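Local coordinates for protein oligogalacturonate lyase (Yersinia enterocolitica subsp. enterocolitica, PDB 3PE7) that cleaves oligogalacturonates, probably pectin-derived and cytoplasmic, by beta-elimination, on a seven-bladed beta-propeller that carries a manganese site, at residues F38-F43 and Y127-A132; V140-R145 and G191-R196; W245-S250 and L288-D293; T32-Y37 and D81-G86. One frame throughout, in Å; residues are numbered along the deposited sequence.

Contact 1. Residues F38-F43 and Y127-A132; sequences FYQKCF and YGTWVA
Gln-40 and Val-131 mark the nearest approach of the two backbones, with CA atoms 7.8 Å apart, a spacing too wide for strand pairing. Residues 38-43 form an irregular loop, whereas 127-132 turns a corner at Gly-128 and runs on as the strand that ends with Ala-132. The gap between them is bridged by side chains that the loop extends toward the strand. Tyr-39 reaches tip to tip with Thr-129: its OH lies 3.3 Å from Thr-129 OG1, a weak hydrogen bond, and not a settled one, since the threonine proton could go to another acceptor. Thr-129 CB stands equally close to Tyr-39 OH, so the hydroxyl abuts the base of the threonine as well as its oxygen. Val-131 crosses the tyrosine at about a right angle and places CG2 at the ring edge, near the ring plane, 3.9 Å from Tyr-39 CE2. With chi1 at 54°, Tyr-39 CG sits between the backbone N and the carbonyl carbon. Tyr-39 CD1 lies over the centre of the Phe-38 ring, 3.9 Å above that plane. Gln-40 also reaches tip to tip toward Thr-129, its chain bent at chi2 (-77°). Beyond the pair, His-192 meets the Tyr-39 ring edge-to-face. Here a loop joining strands 33-34 and 49-54 of one propeller blade meets the innermost strand, 124-132, of another near the centre of the fold, with the Tyr-39 side chain about 8 Å from the bound manganese.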
# COMPACT_ATOMS: atom_id res chain seq x y z
N PHE A 38 -0.61 2.00 -1.44
CA PHE A 38 -1.74 2.91 -1.19
C PHE A 38 -2.00 3.25 0.27
O PHE A 38 -2.62 4.27 0.56
CB PHE A 38 -3.04 2.35 -1.82
CG PHE A 38 -3.42 0.99 -1.31
CD1 PHE A 38 -4.19 0.85 -0.16
CD2 PHE A 38 -2.97 -0.15 -1.98
CE1 PHE A 38 -4.53 -0.42 0.32
CE2 PHE A 38 -3.29 -1.42 -1.50
CZ PHE A 38 -4.08 -1.55 -0.36
N TYR A 39 -1.56 2.38 1.18
CA TYR A 39 -1.79 2.60 2.62
C TYR A 39 -0.69 3.42 3.29
O TYR A 39 -0.82 3.80 4.48
CB TYR A 39 -2.03 1.26 3.34
CG TYR A 39 -0.93 0.24 3.11
CD1 TYR A 39 -0.96 -0.63 2.01
CD2 TYR A 39 0.16 0.16 4.00
CE1 TYR A 39 0.07 -1.57 1.80
CE2 TYR A 39 1.17 -0.76 3.79
CZ TYR A 39 1.14 -1.60 2.69
OH TYR A 39 2.15 -2.51 2.50
N GLN A 40 0.39 3.71 2.55
CA GLN A 40 1.55 4.48 3.05
C GLN A 40 1.44 5.96 2.65
O GLN A 40 1.12 6.28 1.50
CB GLN A 40 2.89 3.91 2.53
CG GLN A 40 3.20 2.43 2.94
CD GLN A 40 3.67 2.30 4.40
OE1 GLN A 40 4.78 1.81 4.66
NE2 GLN A 40 2.83 2.72 5.34
N LYS A 41 1.71 6.86 3.60
CA LYS A 41 1.61 8.30 3.31
C LYS A 41 2.55 8.75 2.20
O LYS A 41 3.77 8.54 2.30
CB LYS A 41 1.85 9.13 4.59
CG LYS A 41 1.81 10.63 4.32
CD LYS A 41 2.04 11.41 5.62
CE LYS A 41 2.27 12.89 5.32
NZ LYS A 41 2.52 13.67 6.59
N CYS A 42 1.98 9.35 1.14
CA CYS A 42 2.78 9.93 0.05
C CYS A 42 2.54 11.41 -0.24
O CYS A 42 3.37 12.03 -0.86
CB CYS A 42 2.62 9.13 -1.27
SG CYS A 42 0.91 8.99 -1.87
N PHE A 43 1.39 11.95 0.17
CA PHE A 43 1.14 13.37 0.05
C PHE A 43 1.52 14.07 1.34
O PHE A 43 1.26 13.55 2.41
CB PHE A 43 -0.35 13.65 -0.21
CG PHE A 43 -0.79 13.32 -1.58
CD1 PHE A 43 -0.60 14.21 -2.63
CD2 PHE A 43 -1.44 12.10 -1.82
CE1 PHE A 43 -1.06 13.90 -3.93
CE2 PHE A 43 -1.87 11.77 -3.11
CZ PHE A 43 -1.69 12.67 -4.16
N TYR A 127 10.72 -9.20 5.20
CA TYR A 127 9.63 -9.56 4.30
C TYR A 127 8.52 -8.51 4.32
O TYR A 127 8.02 -8.14 5.38
CB TYR A 127 9.04 -10.94 4.62
CG TYR A 127 7.80 -11.22 3.81
CD1 TYR A 127 6.52 -11.07 4.36
CD2 TYR A 127 7.89 -11.58 2.46
CE1 TYR A 127 5.36 -11.30 3.60
CE2 TYR A 127 6.75 -11.81 1.69
CZ TYR A 127 5.49 -11.67 2.27
OH TYR A 127 4.37 -11.88 1.52
N GLY A 128 8.15 -8.03 3.14
CA GLY A 128 7.07 -7.04 3.02
C GLY A 128 7.43 -5.65 3.51
O GLY A 128 8.61 -5.25 3.54
N THR A 129 6.40 -4.90 3.91
CA THR A 129 6.51 -3.47 4.15
C THR A 129 6.53 -3.17 5.66
O THR A 129 5.74 -3.73 6.40
CB THR A 129 5.33 -2.73 3.48
OG1 THR A 129 5.33 -3.03 2.07
CG2 THR A 129 5.46 -1.23 3.65
N TRP A 130 7.44 -2.31 6.09
CA TRP A 130 7.46 -1.83 7.48
C TRP A 130 6.44 -0.70 7.62
O TRP A 130 6.41 0.21 6.77
CB TRP A 130 8.86 -1.33 7.84
CG TRP A 130 9.85 -2.43 7.87
CD1 TRP A 130 10.53 -2.95 6.80
CD2 TRP A 130 10.28 -3.18 9.02
NE1 TRP A 130 11.35 -3.98 7.22
CE2 TRP A 130 11.22 -4.14 8.57
CE3 TRP A 130 9.95 -3.13 10.38
CZ2 TRP A 130 11.85 -5.04 9.45
CZ3 TRP A 130 10.57 -4.04 11.25
CH2 TRP A 130 11.51 -4.97 10.78
N VAL A 131 5.62 -0.74 8.67
CA VAL A 131 4.53 0.24 8.82
C VAL A 131 4.65 0.94 10.17
O VAL A 131 4.84 0.29 11.19
CB VAL A 131 3.14 -0.45 8.70
CG1 VAL A 131 1.99 0.50 9.13
CG2 VAL A 131 2.92 -0.95 7.28
N ALA A 132 4.55 2.27 10.16
CA ALA A 132 4.71 3.04 11.40
C ALA A 132 3.42 3.17 12.17
O ALA A 132 2.32 3.02 11.63
CB ALA A 132 5.28 4.42 11.09

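Contact 2. Residues V140-R145 and G191-R196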
# COMPACT_ATOMS: atom_id res chain seq x y z
N VAL A 140 6.28 -1.69 12.72
CA VAL A 140 6.11 -3.15 12.70
C VAL A 140 6.48 -3.69 11.32
O VAL A 140 6.27 -3.03 10.30
CB VAL A 140 4.71 -3.64 13.13
CG1 VAL A 140 4.56 -3.55 14.66
CG2 VAL A 140 3.58 -2.87 12.43
N GLY A 141 7.03 -4.91 11.31
CA GLY A 141 7.41 -5.58 10.06
C GLY A 141 7.66 -7.05 10.30
O GLY A 141 7.71 -7.49 11.45
N ILE A 142 7.85 -7.81 9.22
CA ILE A 142 8.10 -9.24 9.32
C ILE A 142 9.55 -9.55 8.95
O ILE A 142 10.07 -8.99 8.00
CB ILE A 142 7.17 -10.05 8.37
CG1 ILE A 142 5.69 -9.79 8.69
CG2 ILE A 142 7.47 -11.56 8.44
CD1 ILE A 142 5.26 -10.15 10.10
N GLU A 143 10.18 -10.42 9.72
CA GLU A 143 11.47 -11.01 9.34
C GLU A 143 11.33 -12.51 9.25
O GLU A 143 10.65 -13.14 10.08
CB GLU A 143 12.56 -10.63 10.35
CG GLU A 143 12.88 -9.13 10.36
CD GLU A 143 13.84 -8.73 11.45
OE1 GLU A 143 14.30 -9.61 12.22
OE2 GLU A 143 14.14 -7.52 11.52
N ILE A 144 11.95 -13.10 8.23
CA ILE A 144 11.86 -14.55 8.00
C ILE A 144 13.26 -15.13 8.15
O ILE A 144 14.23 -14.52 7.71
CB ILE A 144 11.29 -14.86 6.59
CG1 ILE A 144 9.91 -14.20 6.43
CG2 ILE A 144 11.27 -16.39 6.33
CD1 ILE A 144 9.12 -14.56 5.14
N ARG A 145 13.37 -16.28 8.81
CA ARG A 145 14.68 -16.87 9.01
C ARG A 145 15.31 -17.13 7.65
O ARG A 145 14.64 -17.64 6.75
CB ARG A 145 14.58 -18.17 9.83
CG ARG A 145 15.92 -18.59 10.39
CD ARG A 145 15.85 -19.91 11.16
NE ARG A 145 15.01 -19.83 12.35
CZ ARG A 145 15.35 -19.22 13.49
NH1 ARG A 145 16.53 -18.61 13.61
NH2 ARG A 145 14.51 -19.22 14.52
N GLY A 191 2.32 -12.07 7.52
CA GLY A 191 2.44 -10.96 6.59
C GLY A 191 1.68 -9.71 7.02
O GLY A 191 0.92 -9.73 8.00
N HIS A 192 1.93 -8.64 6.28
CA HIS A 192 1.17 -7.37 6.35
C HIS A 192 0.86 -6.89 7.79
O HIS A 192 -0.32 -6.67 8.13
CB HIS A 192 -0.12 -7.48 5.51
CG HIS A 192 -0.78 -6.16 5.20
ND1 HIS A 192 -2.16 -6.02 5.13
CD2 HIS A 192 -0.26 -4.93 4.98
CE1 HIS A 192 -2.45 -4.76 4.87
NE2 HIS A 192 -1.32 -4.08 4.76
N PRO A 193 1.89 -6.74 8.64
CA PRO A 193 1.56 -6.18 9.96
C PRO A 193 1.30 -4.68 9.85
O PRO A 193 2.05 -3.97 9.17
CB PRO A 193 2.81 -6.47 10.79
CG PRO A 193 3.93 -6.49 9.77
CD PRO A 193 3.31 -7.15 8.57
N ILE A 194 0.25 -4.20 10.51
CA ILE A 194 -0.14 -2.80 10.40
C ILE A 194 -0.62 -2.33 11.78
O ILE A 194 -1.59 -2.88 12.32
CB ILE A 194 -1.23 -2.58 9.31
CG1 ILE A 194 -2.26 -3.72 9.32
CG2 ILE A 194 -0.57 -2.43 7.88
CD1 ILE A 194 -3.48 -3.58 8.38
N TYR A 195 0.07 -1.35 12.35
CA TYR A 195 -0.40 -0.68 13.59
C TYR A 195 -1.81 -0.10 13.34
O TYR A 195 -2.05 0.49 12.29
CB TYR A 195 0.52 0.49 13.96
CG TYR A 195 1.59 0.16 14.99
CD1 TYR A 195 2.95 0.24 14.67
CD2 TYR A 195 1.23 -0.18 16.30
CE1 TYR A 195 3.93 -0.05 15.63
CE2 TYR A 195 2.19 -0.47 17.25
CZ TYR A 195 3.53 -0.40 16.91
OH TYR A 195 4.47 -0.67 17.87
N ARG A 196 -2.72 -0.26 14.30
CA ARG A 196 -3.99 0.45 14.25
C ARG A 196 -3.72 1.94 14.42
O ARG A 196 -3.08 2.33 15.40
CB ARG A 196 -4.92 -0.02 15.37
CG ARG A 196 -6.30 0.68 15.34
CD ARG A 196 -7.23 0.09 16.41
NE ARG A 196 -8.56 0.72 16.40
CZ ARG A 196 -9.44 0.60 17.40
NH1 ARG A 196 -10.63 1.16 17.31
NH2 ARG A 196 -9.11 -0.09 18.49
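The phenol ring of Tyr-195 meets Val-140 obliquely: CG1 of the valine lies 4.2 Å from the ring centroid, 30° off the ring normal, an off-centre CH-pi contact. The nearest ring atom is CE1, 3.7 Å from Val-140 CG1, so the methyl lies off-centre, toward CE1. The other ring, that of Pro-193, is met atom by atom around its rim. Its CG touches the backbone at Gly-141 CA, 3.6 Å away. Its CD packs at 3.6 Å against Ile-142 CG1, and its CB faces Val-140 CG2 at 4.0 Å. Val-140 thus works with both branches, CG1 on the tyrosine and CG2 on the proline. The strands run at 160° to each other, nearly antiparallel, with a closest axis approach of 6.2 Å. They are joined by apolar packing rather than backbone pairing, and the buried Tyr-195 N finds no partner in the model. The tyrosine hydroxyl is hydrogen-bonded to Glu-223. Strand 138-145 is an inner strand of its four-stranded sheet, pairing with 124-132 and 168-174, while 190-196 is an outermost strand of the next sheet and pairs with 202-207; the contact therefore joins two consecutive blades, and Arg-172 of strand 168-174 touches both Val-140 and Tyr-195.

Contact 3. Residues W245-S250 and L288-D293; sequences WVPDGS and LMSNYD
Pro-247 and Tyr-292 bring the backbones to 5.0 Å, CA to CA, where a type I turn from Val-246 to Gly-249 packs against the bend that follows strand 287-290. One weak hydrogen bond joins them: Asp-248 N donates to Tyr-292 O at 3.0 Å, with a strongly bent N-H...O angle of 128°. Pro-247 is wedged against the bend. Its CD lies 3.2 Å from Ser-290 OG, a hydroxyl already donating to Asn-291 O, while its CB meets Tyr-292 CD1. The tyrosine ring folds back toward the turn, CG anti to its backbone N (chi1 -171°), and receives Asp-248 CB over one face, 3.8 Å above the plane and offset toward the rim, a CH-pi contact. The phenol OH is hydrogen-bonded to Tyr-198 OH. In the propeller, the turn joins the innermost strand of one blade, 238-245, to the following strand, 252-258, and the bend makes the same connection between 287-290 and 296-301 in the next blade, so two successive blades meet through equivalent corners. Asp-248 also braces its own turn: OD1 accepts from Ser-250 N at 2.9 Å, an Asx turn, and from Ser-250 OG at 2.6 Å on its syn lone pair. The other oxygen, OD2, rests against Asp-293 CA and accepts a hydrogen bond from a water that also donates to Asp-293 O. Val-246 CG1 packs against Tyr-292 O, 3.5 Å away.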
# COMPACT_ATOMS: atom_id res chain seq x y z
N TRP A 245 -6.64 -0.80 7.54
CA TRP A 245 -7.23 0.07 8.55
C TRP A 245 -7.82 1.31 7.89
O TRP A 245 -7.15 1.99 7.10
CB TRP A 245 -6.17 0.56 9.55
CG TRP A 245 -5.70 -0.49 10.55
CD1 TRP A 245 -4.43 -1.04 10.64
CD2 TRP A 245 -6.47 -1.11 11.57
NE1 TRP A 245 -4.38 -1.94 11.68
CE2 TRP A 245 -5.62 -2.02 12.25
CE3 TRP A 245 -7.80 -0.98 11.99
CZ2 TRP A 245 -6.06 -2.79 13.34
CZ3 TRP A 245 -8.25 -1.75 13.08
CH2 TRP A 245 -7.38 -2.65 13.73
N VAL A 246 -9.07 1.64 8.23
CA VAL A 246 -9.54 3.02 7.95
C VAL A 246 -8.52 3.94 8.64
O VAL A 246 -8.11 3.67 9.76
CB VAL A 246 -10.95 3.27 8.50
CG1 VAL A 246 -11.48 4.65 8.05
CG2 VAL A 246 -11.91 2.19 8.02
N PRO A 247 -8.08 5.01 7.95
CA PRO A 247 -6.97 5.83 8.50
C PRO A 247 -7.25 6.48 9.84
O PRO A 247 -6.30 6.77 10.56
CB PRO A 247 -6.72 6.88 7.42
CG PRO A 247 -7.13 6.19 6.13
CD PRO A 247 -8.33 5.30 6.53
N ASP A 248 -8.52 6.67 10.18
CA ASP A 248 -8.85 7.17 11.53
C ASP A 248 -8.81 6.08 12.61
O ASP A 248 -8.97 6.38 13.79
CB ASP A 248 -10.19 7.93 11.54
CG ASP A 248 -11.41 7.03 11.30
OD1 ASP A 248 -11.29 5.79 11.15
OD2 ASP A 248 -12.53 7.61 11.29
N GLY A 249 -8.60 4.82 12.20
CA GLY A 249 -8.50 3.70 13.14
C GLY A 249 -9.83 3.20 13.68
O GLY A 249 -9.86 2.43 14.66
N SER A 250 -10.93 3.64 13.07
CA SER A 250 -12.28 3.27 13.53
C SER A 250 -12.64 1.81 13.27
O SER A 250 -13.44 1.23 14.02
CB SER A 250 -13.31 4.20 12.88
OG SER A 250 -13.27 4.10 11.44
N LEU A 288 -8.29 -2.17 -2.35
CA LEU A 288 -9.31 -1.29 -1.79
C LEU A 288 -8.66 -0.31 -0.82
O LEU A 288 -7.73 -0.67 -0.07
CB LEU A 288 -10.38 -2.13 -1.07
CG LEU A 288 -11.67 -1.43 -0.62
CD1 LEU A 288 -12.43 -0.80 -1.82
CD2 LEU A 288 -12.55 -2.43 0.12
N MET A 289 -9.13 0.93 -0.84
CA MET A 289 -8.61 1.95 0.07
C MET A 289 -9.72 2.95 0.39
O MET A 289 -10.66 3.11 -0.39
CB MET A 289 -7.40 2.66 -0.58
CG MET A 289 -6.63 3.62 0.32
SD MET A 289 -6.35 3.01 2.00
CE MET A 289 -5.62 4.46 2.74
N SER A 290 -9.61 3.61 1.55
CA SER A 290 -10.59 4.63 1.92
C SER A 290 -9.97 6.02 2.13
O SER A 290 -8.74 6.16 2.17
CB SER A 290 -11.33 4.20 3.20
OG SER A 290 -10.52 4.39 4.35
N ASN A 291 -10.83 7.03 2.25
CA ASN A 291 -10.44 8.34 2.75
C ASN A 291 -10.33 8.26 4.28
O ASN A 291 -10.46 7.18 4.86
CB ASN A 291 -11.42 9.42 2.30
CG ASN A 291 -12.81 9.27 2.91
OD1 ASN A 291 -13.15 8.26 3.49
ND2 ASN A 291 -13.63 10.33 2.75
N TYR A 292 -10.10 9.39 4.93
CA TYR A 292 -9.71 9.36 6.35
C TYR A 292 -10.72 8.71 7.28
O TYR A 292 -10.34 7.93 8.17
CB TYR A 292 -9.37 10.78 6.81
CG TYR A 292 -8.75 10.87 8.19
CD1 TYR A 292 -7.43 10.53 8.41
CD2 TYR A 292 -9.51 11.31 9.28
CE1 TYR A 292 -6.86 10.64 9.69
CE2 TYR A 292 -8.95 11.41 10.56
CZ TYR A 292 -7.63 11.07 10.75
OH TYR A 292 -7.08 11.19 12.00
N ASP A 293 -12.01 9.00 7.09
CA ASP A 293 -13.05 8.47 7.99
C ASP A 293 -13.85 7.32 7.41
O ASP A 293 -14.83 6.90 8.01
CB ASP A 293 -13.98 9.62 8.46
CG ASP A 293 -14.89 10.15 7.35
OD1 ASP A 293 -15.92 10.79 7.67
OD2 ASP A 293 -14.58 9.91 6.15
O HOH W 1 -14.98 6.80 10.91

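Contact 4. Residues T32-Y37 and D81-G86; sequences TCHRNY and DNTFGG
His-34 and Thr-83 share a short hydrogen bond, NE2 to OG1 at 2.7 Å, in which either could be the donor; the oxygen lies at the ring edge, near its plane. The other nitrogen, ND1, donates to Arg-35 O at 2.7 Å, again from within the ring plane, although the donor stands well above the plane of that carbonyl. Two in-plane partners thus fix the rotation of the imidazole. Tyr-37 N gives the straightest bond across the segments to Phe-84 O, 2.9 Å with an N-H...O angle of 173°, on a carbonyl lone pair. The loop carrying that acceptor is shaped by Asn-82 OD1, which accepts from Phe-84 N and Gly-85 N in an Asx motif. A water reaches Tyr-37 OH and accepts from Asn-82 ND2. Packing centres on Phe-84. Its ring forms an offset stack with the imidazole, centroids 4.0 Å apart and planes at 13°, and His-34 CE1 sits over its centre, 3.4 Å above the plane. Phe-84 CB lies over the face of the Tyr-37 ring, 3.6 Å from its centroid, a CH-pi contact. His-34, Phe-84 and Tyr-37 make an aromatic cluster between the segment at strand 33-34 and the linker that carries the chain into the next blade, and its tyrosine end lines the metal site: the Tyr-37 side chain is about 3 Å from that of the manganese ligand Gln-350 and about 5 Å from the metal.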
# COMPACT_ATOMS: atom_id res chain seq x y z
N THR A 32 9.81 5.03 -16.52
CA THR A 32 8.98 4.31 -15.55
C THR A 32 8.90 5.08 -14.24
O THR A 32 9.91 5.33 -13.59
CB THR A 32 9.52 2.88 -15.31
OG1 THR A 32 9.38 2.15 -16.53
CG2 THR A 32 8.77 2.18 -14.17
N CYS A 33 7.68 5.49 -13.88
CA CYS A 33 7.40 6.14 -12.59
C CYS A 33 6.16 5.48 -11.99
O CYS A 33 5.24 5.08 -12.71
CB CYS A 33 7.13 7.63 -12.77
SG CYS A 33 8.53 8.55 -13.48
N HIS A 34 6.12 5.37 -10.68
CA HIS A 34 4.97 4.74 -10.06
C HIS A 34 4.72 5.32 -8.68
O HIS A 34 5.63 5.82 -8.02
CB HIS A 34 5.18 3.22 -9.92
CG HIS A 34 6.28 2.87 -8.98
ND1 HIS A 34 6.07 2.74 -7.62
CD2 HIS A 34 7.61 2.73 -9.17
CE1 HIS A 34 7.23 2.46 -7.03
NE2 HIS A 34 8.18 2.46 -7.95
N ARG A 35 3.46 5.24 -8.24
CA ARG A 35 3.14 5.66 -6.88
C ARG A 35 3.54 4.60 -5.87
O ARG A 35 3.80 3.45 -6.24
CB ARG A 35 1.64 5.97 -6.82
CG ARG A 35 0.84 4.70 -6.79
CD ARG A 35 0.56 4.43 -5.30
NE ARG A 35 -0.66 5.11 -5.09
CZ ARG A 35 -1.14 5.71 -4.01
NH1 ARG A 35 -0.53 5.80 -2.82
NH2 ARG A 35 -2.33 6.25 -4.21
N ASN A 36 3.58 4.95 -4.57
CA ASN A 36 3.91 3.99 -3.52
C ASN A 36 2.71 3.10 -3.15
O ASN A 36 1.63 3.24 -3.74
CB ASN A 36 4.50 4.71 -2.28
CG ASN A 36 3.45 5.49 -1.47
OD1 ASN A 36 3.69 5.84 -0.30
ND2 ASN A 36 2.31 5.78 -2.07
N TYR A 37 2.87 2.20 -2.19
CA TYR A 37 1.73 1.41 -1.74
C TYR A 37 0.64 2.33 -1.15
O TYR A 37 0.95 3.33 -0.47
CB TYR A 37 2.16 0.34 -0.73
CG TYR A 37 2.90 -0.83 -1.34
CD1 TYR A 37 2.56 -1.33 -2.60
CD2 TYR A 37 3.91 -1.48 -0.63
CE1 TYR A 37 3.24 -2.45 -3.15
CE2 TYR A 37 4.58 -2.58 -1.15
CZ TYR A 37 4.25 -3.06 -2.40
OH TYR A 37 4.93 -4.15 -2.91
N ASP A 81 16.97 0.61 -3.87
CA ASP A 81 15.79 1.19 -3.20
C ASP A 81 14.56 0.34 -3.45
O ASP A 81 14.31 -0.06 -4.59
CB ASP A 81 15.47 2.60 -3.70
CG ASP A 81 16.58 3.59 -3.43
OD1 ASP A 81 17.49 3.29 -2.62
OD2 ASP A 81 16.54 4.68 -4.05
N ASN A 82 13.79 0.08 -2.40
CA ASN A 82 12.44 -0.42 -2.58
C ASN A 82 11.57 0.82 -2.61
O ASN A 82 11.39 1.49 -1.59
CB ASN A 82 12.03 -1.33 -1.43
CG ASN A 82 10.60 -1.82 -1.55
OD1 ASN A 82 9.68 -1.05 -1.85
ND2 ASN A 82 10.41 -3.12 -1.30
N THR A 83 11.07 1.13 -3.80
CA THR A 83 10.32 2.36 -4.04
C THR A 83 8.82 2.23 -3.76
O THR A 83 8.04 3.16 -4.03
CB THR A 83 10.56 2.93 -5.47
OG1 THR A 83 10.35 1.89 -6.44
CG2 THR A 83 11.99 3.48 -5.58
N PHE A 84 8.42 1.10 -3.18
CA PHE A 84 7.00 0.91 -2.92
C PHE A 84 6.63 1.11 -1.46
O PHE A 84 5.57 1.66 -1.16
CB PHE A 84 6.55 -0.50 -3.38
CG PHE A 84 6.59 -0.66 -4.87
CD1 PHE A 84 7.80 -0.92 -5.52
CD2 PHE A 84 5.43 -0.51 -5.62
CE1 PHE A 84 7.83 -1.05 -6.90
CE2 PHE A 84 5.45 -0.65 -6.99
CZ PHE A 84 6.65 -0.91 -7.63
N GLY A 85 7.51 0.66 -0.57
CA GLY A 85 7.17 0.63 0.85
C GLY A 85 7.35 1.94 1.59
O GLY A 85 6.99 2.03 2.77
N GLY A 86 7.90 2.95 0.92
CA GLY A 86 8.33 4.19 1.58
C GLY A 86 7.16 5.06 1.98
O GLY A 86 6.10 5.00 1.36
O HOH W 2 6.69 5.51 -4.78
O HOH W 3 7.63 -4.78 -1.29

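Contact 1 touches each of the other three. It shares a sheet with contact 2, where Val-131 N lies 2.9 Å from Val-140 O, a probable hydrogen bond; Phe-38 CE1 packs 3.2 Å from Leu-288 O of contact 3; and Thr-129 OG1 is 3.3 Å from Tyr-37 CE2 of contact 4, whose segments alternate with those of contact 1 along the chain. Contacts 2 and 3 join through Ile-194 O and Trp-245 NE1, 3.0 Å apart. Contact 4 meets neither. Measured from side chain to manganese, contact 4 comes nearest (Tyr-37, about 5 Å), then contact 1 (Tyr-39, about 8 Å), contact 3 (Met-289, about 11 Å) and contact 2 (Ile-194, about 14 Å).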